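Local coordinates for putative carboxynorspermidine decarboxylase protein (Sinorhizobium meliloti, PDB 3MT1), which probably catalyses the pyridoxal 5'-phosphate-dependent decarboxylation of carboxynorspermidine and carboxyspermidine to the polyamines norspermidine and spermidine, at residues B[13-16]-B[17-21]; B[86-89]-B[90-94]. All coordinates share one frame; numbering follows the deposited sequence.

Overall arrangement
Starting from the N terminus, strand 6-10 belongs to the mixed sheet of the C-terminal domain, and the chain then enters helix 11-28, where contact 1 (13-16 with 17-21) links successive turns. That helix leads to strand 31-35, the first strand of the parallel eight-stranded barrel. Contact 2 (86-89 with 90-94) comes later, on helix 83-92, which joins barrel strands 73-77 and 95-98. Each contact is local to one helix and closes no loop, and the two follow in series without nesting or crossing. Their centres are about 30 Å apart and their nearest atoms about 17 Å: contact 1 packs on helices 45-49 and 233-236, contact 2 on the barrel wall and helix 60-70.

Contact 1 (B[13-16]-B[17-21]); sequences KLTR and NMERI
Arg-16 and Asn-17 lie side by side on helix 11-28, which leads from the sheet domain into the alpha/beta barrel of this fold-type III decarboxylase. Their guanidinium and amide planes are 10° apart, with Arg-16 NH2 3.0 Å from Asn-17 OD1. With CG anti to its backbone N (chi1 175°), the Arg-16 chain bends at chi2 and chi3, curling NE and NH2 back to weak bonds with Lys-13 O, while Lys-13 CB sits over one guanidinium face. Asn-17 ND2 is bound by the carbonyls of Ser-235 and Thr-237, on and just beyond helix 233-236; this side chain lies about 8 Å from that of Glu-233, a predicted substrate-binding residue.

Next to this buried polar patch the helix packs on apolar groups: Leu-14 CD1 meets the selenomethionine methyl, Met-18 CE, at 4.5 Å, with Leu-47, Met-48 and Ile-236 around the pair. The fit loosens toward solvent at Glu-19 and Lys-13; Thr-15 stands at the margin, touching Leu-47 and Tyr-51, its CG2 3.9 Å from Glu-19 OE2. Arg-20 extends to a salt bridge with Asp-205, its NH1 5.3 Å from Arg-16 NE. Arg-16 CG rides 3.9 Å above the Arg-20 guanidinium plane, toward its rim.

Contact 2 (B[86-89]-B[90-94]); sequences IDEV and VSHAD
The imidazole of His-92 and the carboxylate of Glu-88 meet at the ring's edge, one turn apart on helix 83-92, the crossover helix of a beta-alpha-beta unit in the barrel. Glu-88 OE2 lies in the plane of the ring, 3.5 Å from His-92 NE2, a weak hydrogen bond that is fairly straight at 156°. The two side chains run alongside each other, but the carboxylate is turned 61° from the ring. Glu-88 CG swings away from the backbone N (chi1 -160°) to lie beside the carbonyl carbon, and the chain continues extended, which carries its acid level with the imidazole. Obliquely to the ring, Glu-88 O approaches His-92 CD2 at 3.2 Å. Val-63 and Arg-64 of helix 60-70 touch the histidine, and Arg-64 forms a long, weak ion pair with Glu-88. With an alanine here in place of Glu-88, His-92 NE2 is likely to lose its weak acceptor and Arg-64 its distant charge partner.

Ser-91 is exposed, yet its OG folds back on the helix and donates to Glu-88 O at 2.9 Å, coming in tilted from the carbonyl plane. Inward, Ile-86 CD1 comes within 4.2 Å of Val-90 CG2, and both residues rest on Ile-96 of the next barrel strand. Val-89 and Ala-93 press instead on Ala-76 of the preceding strand, so the helix spans the two strands it connects. Beyond its last turn, Asp-94 is anchored by a salt bridge to Arg-67 and by Thr-74. Back within the helix, Val-89 O takes two backbone donors: Ala-93 N at 3.1 Å, nearly in line with the carbonyl bond, and His-92 N at 2.9 Å, above the carbonyl plane.

Contact 1 (B[13-16]-B[17-21])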
loop_
_atom_site.group_PDB
_atom_site.type_symbol
_atom_site.label_atom_id
_atom_site.label_comp_id
_atom_site.label_asym_id
_atom_site.label_seq_id
_atom_site.Cartn_x
_atom_site.Cartn_y
_atom_site.Cartn_z
ATOM N N LYS B 13 2.624 27.262 -1.569
ATOM C CA LYS B 13 1.241 26.792 -1.568
ATOM C C LYS B 13 0.830 26.173 -0.244
ATOM O O LYS B 13 -0.321 26.325 0.199
ATOM C CB LYS B 13 0.991 25.805 -2.697
ATOM C CG LYS B 13 0.908 26.515 -4.014
ATOM C CD LYS B 13 0.869 25.519 -5.155
ATOM C CE LYS B 13 1.005 26.236 -6.456
ATOM N NZ LYS B 13 1.417 25.202 -7.405
ATOM N N LEU B 14 1.770 25.482 0.381
ATOM C CA LEU B 14 1.536 24.955 1.692
ATOM C C LEU B 14 1.292 26.127 2.631
ATOM O O LEU B 14 0.307 26.126 3.354
ATOM C CB LEU B 14 2.713 24.099 2.158
ATOM C CG LEU B 14 2.655 23.488 3.566
ATOM C CD1 LEU B 14 1.428 22.556 3.814
ATOM C CD2 LEU B 14 3.876 22.661 3.755
ATOM N N THR B 15 2.159 27.134 2.595
ATOM C CA THR B 15 1.981 28.327 3.419
ATOM C C THR B 15 0.632 29.015 3.229
ATOM O O THR B 15 0.019 29.421 4.215
ATOM C CB THR B 15 3.095 29.331 3.175
ATOM O OG1 THR B 15 4.324 28.723 3.546
ATOM C CG2 THR B 15 2.884 30.602 3.977
ATOM N N ARG B 16 0.187 29.157 1.976
ATOM C CA ARG B 16 -1.154 29.671 1.672
ATOM C C ARG B 16 -2.160 28.944 2.582
ATOM O O ARG B 16 -2.914 29.589 3.279
ATOM C CB ARG B 16 -1.442 29.527 0.158
ATOM C CG ARG B 16 -2.845 29.885 -0.407
ATOM C CD ARG B 16 -3.218 28.888 -1.550
ATOM N NE ARG B 16 -2.772 27.525 -1.150
ATOM C CZ ARG B 16 -2.845 26.398 -1.870
ATOM N NH1 ARG B 16 -3.364 26.378 -3.090
ATOM N NH2 ARG B 16 -2.390 25.265 -1.341
ATOM N N ASN B 17 -2.097 27.612 2.656
ATOM C CA ASN B 17 -3.013 26.823 3.487
ATOM C C ASN B 17 -2.844 27.129 4.952
ATOM O O ASN B 17 -3.812 27.210 5.707
ATOM C CB ASN B 17 -2.793 25.319 3.309
ATOM C CG ASN B 17 -3.229 24.806 1.961
ATOM O OD1 ASN B 17 -3.895 25.503 1.187
ATOM N ND2 ASN B 17 -2.849 23.569 1.662
HETATM N N MSE B 18 -1.596 27.274 5.352
HETATM C CA MSE B 18 -1.296 27.487 6.724
HETATM C C MSE B 18 -1.880 28.816 7.181
HETATM O O MSE B 18 -2.443 28.900 8.251
HETATM C CB MSE B 18 0.199 27.406 6.913
HETATM C CG MSE B 18 0.710 25.956 6.811
HETATM SE SE MSE B 18 -0.038 24.809 8.224
HETATM C CE MSE B 18 -1.277 23.692 7.189
ATOM N N GLU B 19 -1.817 29.838 6.340
ATOM C CA GLU B 19 -2.342 31.147 6.701
ATOM C C GLU B 19 -3.856 31.146 6.829
ATOM O O GLU B 19 -4.420 31.938 7.597
ATOM C CB GLU B 19 -1.952 32.190 5.675
ATOM C CG GLU B 19 -0.477 32.386 5.520
ATOM C CD GLU B 19 -0.134 33.224 4.295
ATOM O OE1 GLU B 19 -0.844 33.159 3.255
ATOM O OE2 GLU B 19 0.866 33.958 4.368
ATOM N N ARG B 20 -4.523 30.276 6.087
ATOM C CA ARG B 20 -5.987 30.282 6.124
ATOM C C ARG B 20 -6.456 29.574 7.389
ATOM O O ARG B 20 -7.410 29.994 8.038
ATOM C CB ARG B 20 -6.563 29.660 4.862
ATOM C CG ARG B 20 -6.037 30.322 3.608
ATOM C CD ARG B 20 -6.576 29.663 2.361
ATOM N NE ARG B 20 -6.518 30.585 1.243
ATOM C CZ ARG B 20 -7.066 30.372 0.057
ATOM N NH1 ARG B 20 -7.708 29.238 -0.197
ATOM N NH2 ARG B 20 -6.950 31.291 -0.882
ATOM N N ILE B 21 -5.737 28.515 7.745
ATOM C CA ILE B 21 -5.863 27.876 9.051
ATOM C C ILE B 21 -5.709 28.864 10.249
ATOM O O ILE B 21 -6.630 29.012 11.053
ATOM C CB ILE B 21 -4.901 26.648 9.153
ATOM C CG1 ILE B 21 -5.428 25.544 8.223
ATOM C CG2 ILE B 21 -4.779 26.167 10.598
ATOM C CD1 ILE B 21 -4.734 24.221 8.283
#

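Contact 2 (B[86-89]-B[90-94])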
loop_
_atom_site.group_PDB
_atom_site.type_symbol
_atom_site.label_atom_id
_atom_site.label_comp_id
_atom_site.label_asym_id
_atom_site.label_seq_id
_atom_site.Cartn_x
_atom_site.Cartn_y
_atom_site.Cartn_z
ATOM N N ILE B 86 -0.213 1.387 25.635
ATOM C CA ILE B 86 -0.950 2.432 26.351
ATOM C C ILE B 86 -0.093 3.386 27.176
ATOM O O ILE B 86 -0.306 4.608 27.139
ATOM C CB ILE B 86 -2.073 1.832 27.270
ATOM C CG1 ILE B 86 -3.066 2.903 27.747
ATOM C CG2 ILE B 86 -1.487 1.105 28.486
ATOM C CD1 ILE B 86 -3.670 3.767 26.674
ATOM N N ASP B 87 0.859 2.836 27.921
ATOM C CA ASP B 87 1.637 3.638 28.823
ATOM C C ASP B 87 2.523 4.570 28.033
ATOM O O ASP B 87 2.702 5.722 28.417
ATOM C CB ASP B 87 2.444 2.770 29.799
ATOM C CG ASP B 87 1.699 2.542 31.169
ATOM O OD1 ASP B 87 1.303 3.562 31.822
ATOM O OD2 ASP B 87 1.535 1.357 31.607
ATOM N N GLU B 88 3.057 4.098 26.913
ATOM C CA GLU B 88 3.880 4.945 26.112
ATOM C C GLU B 88 3.000 5.959 25.401
ATOM O O GLU B 88 3.381 7.121 25.220
ATOM C CB GLU B 88 4.705 4.152 25.119
ATOM C CG GLU B 88 5.895 4.960 24.635
ATOM C CD GLU B 88 6.707 4.270 23.540
ATOM O OE1 GLU B 88 6.915 3.013 23.640
ATOM O OE2 GLU B 88 7.143 4.995 22.589
ATOM N N VAL B 89 1.803 5.545 25.017
ATOM C CA VAL B 89 0.944 6.497 24.372
ATOM C C VAL B 89 0.708 7.647 25.356
ATOM O O VAL B 89 0.975 8.821 25.026
ATOM C CB VAL B 89 -0.349 5.864 23.870
ATOM C CG1 VAL B 89 -1.223 6.899 23.236
ATOM C CG2 VAL B 89 -0.054 4.787 22.848
ATOM N N VAL B 90 0.281 7.295 26.581
ATOM C CA VAL B 90 -0.072 8.281 27.604
ATOM C C VAL B 90 1.050 9.277 27.871
ATOM O O VAL B 90 0.805 10.465 28.038
ATOM C CB VAL B 90 -0.571 7.633 28.928
ATOM C CG1 VAL B 90 -0.579 8.668 30.091
ATOM C CG2 VAL B 90 -1.975 7.061 28.724
ATOM N N SER B 91 2.283 8.806 27.885
ATOM C CA SER B 91 3.393 9.698 28.133
ATOM C C SER B 91 3.694 10.671 26.999
ATOM O O SER B 91 4.358 11.636 27.230
ATOM C CB SER B 91 4.645 8.913 28.466
ATOM O OG SER B 91 5.045 8.206 27.333
ATOM N N HIS B 92 3.210 10.437 25.787
ATOM C CA HIS B 92 3.439 11.396 24.680
ATOM C C HIS B 92 2.256 12.347 24.530
ATOM O O HIS B 92 2.429 13.453 24.057
ATOM C CB HIS B 92 3.670 10.715 23.305
ATOM C CG HIS B 92 4.945 9.930 23.194
ATOM N ND1 HIS B 92 6.191 10.511 23.256
ATOM C CD2 HIS B 92 5.162 8.610 22.980
ATOM C CE1 HIS B 92 7.121 9.577 23.120
ATOM N NE2 HIS B 92 6.521 8.414 22.950
ATOM N N ALA B 93 1.068 11.910 24.934
ATOM C CA ALA B 93 -0.162 12.634 24.629
ATOM C C ALA B 93 -0.552 13.639 25.710
ATOM O O ALA B 93 -0.296 13.411 26.885
ATOM C CB ALA B 93 -1.307 11.646 24.399
ATOM N N ASP B 94 -1.186 14.739 25.310
ATOM C CA ASP B 94 -1.841 15.663 26.243
ATOM C C ASP B 94 -3.306 15.329 26.427
ATOM O O ASP B 94 -3.887 15.552 27.475
ATOM C CB ASP B 94 -1.722 17.078 25.712
ATOM C CG ASP B 94 -0.296 17.552 25.705
ATOM O OD1 ASP B 94 0.347 17.453 26.770
ATOM O OD2 ASP B 94 0.190 17.999 24.645
#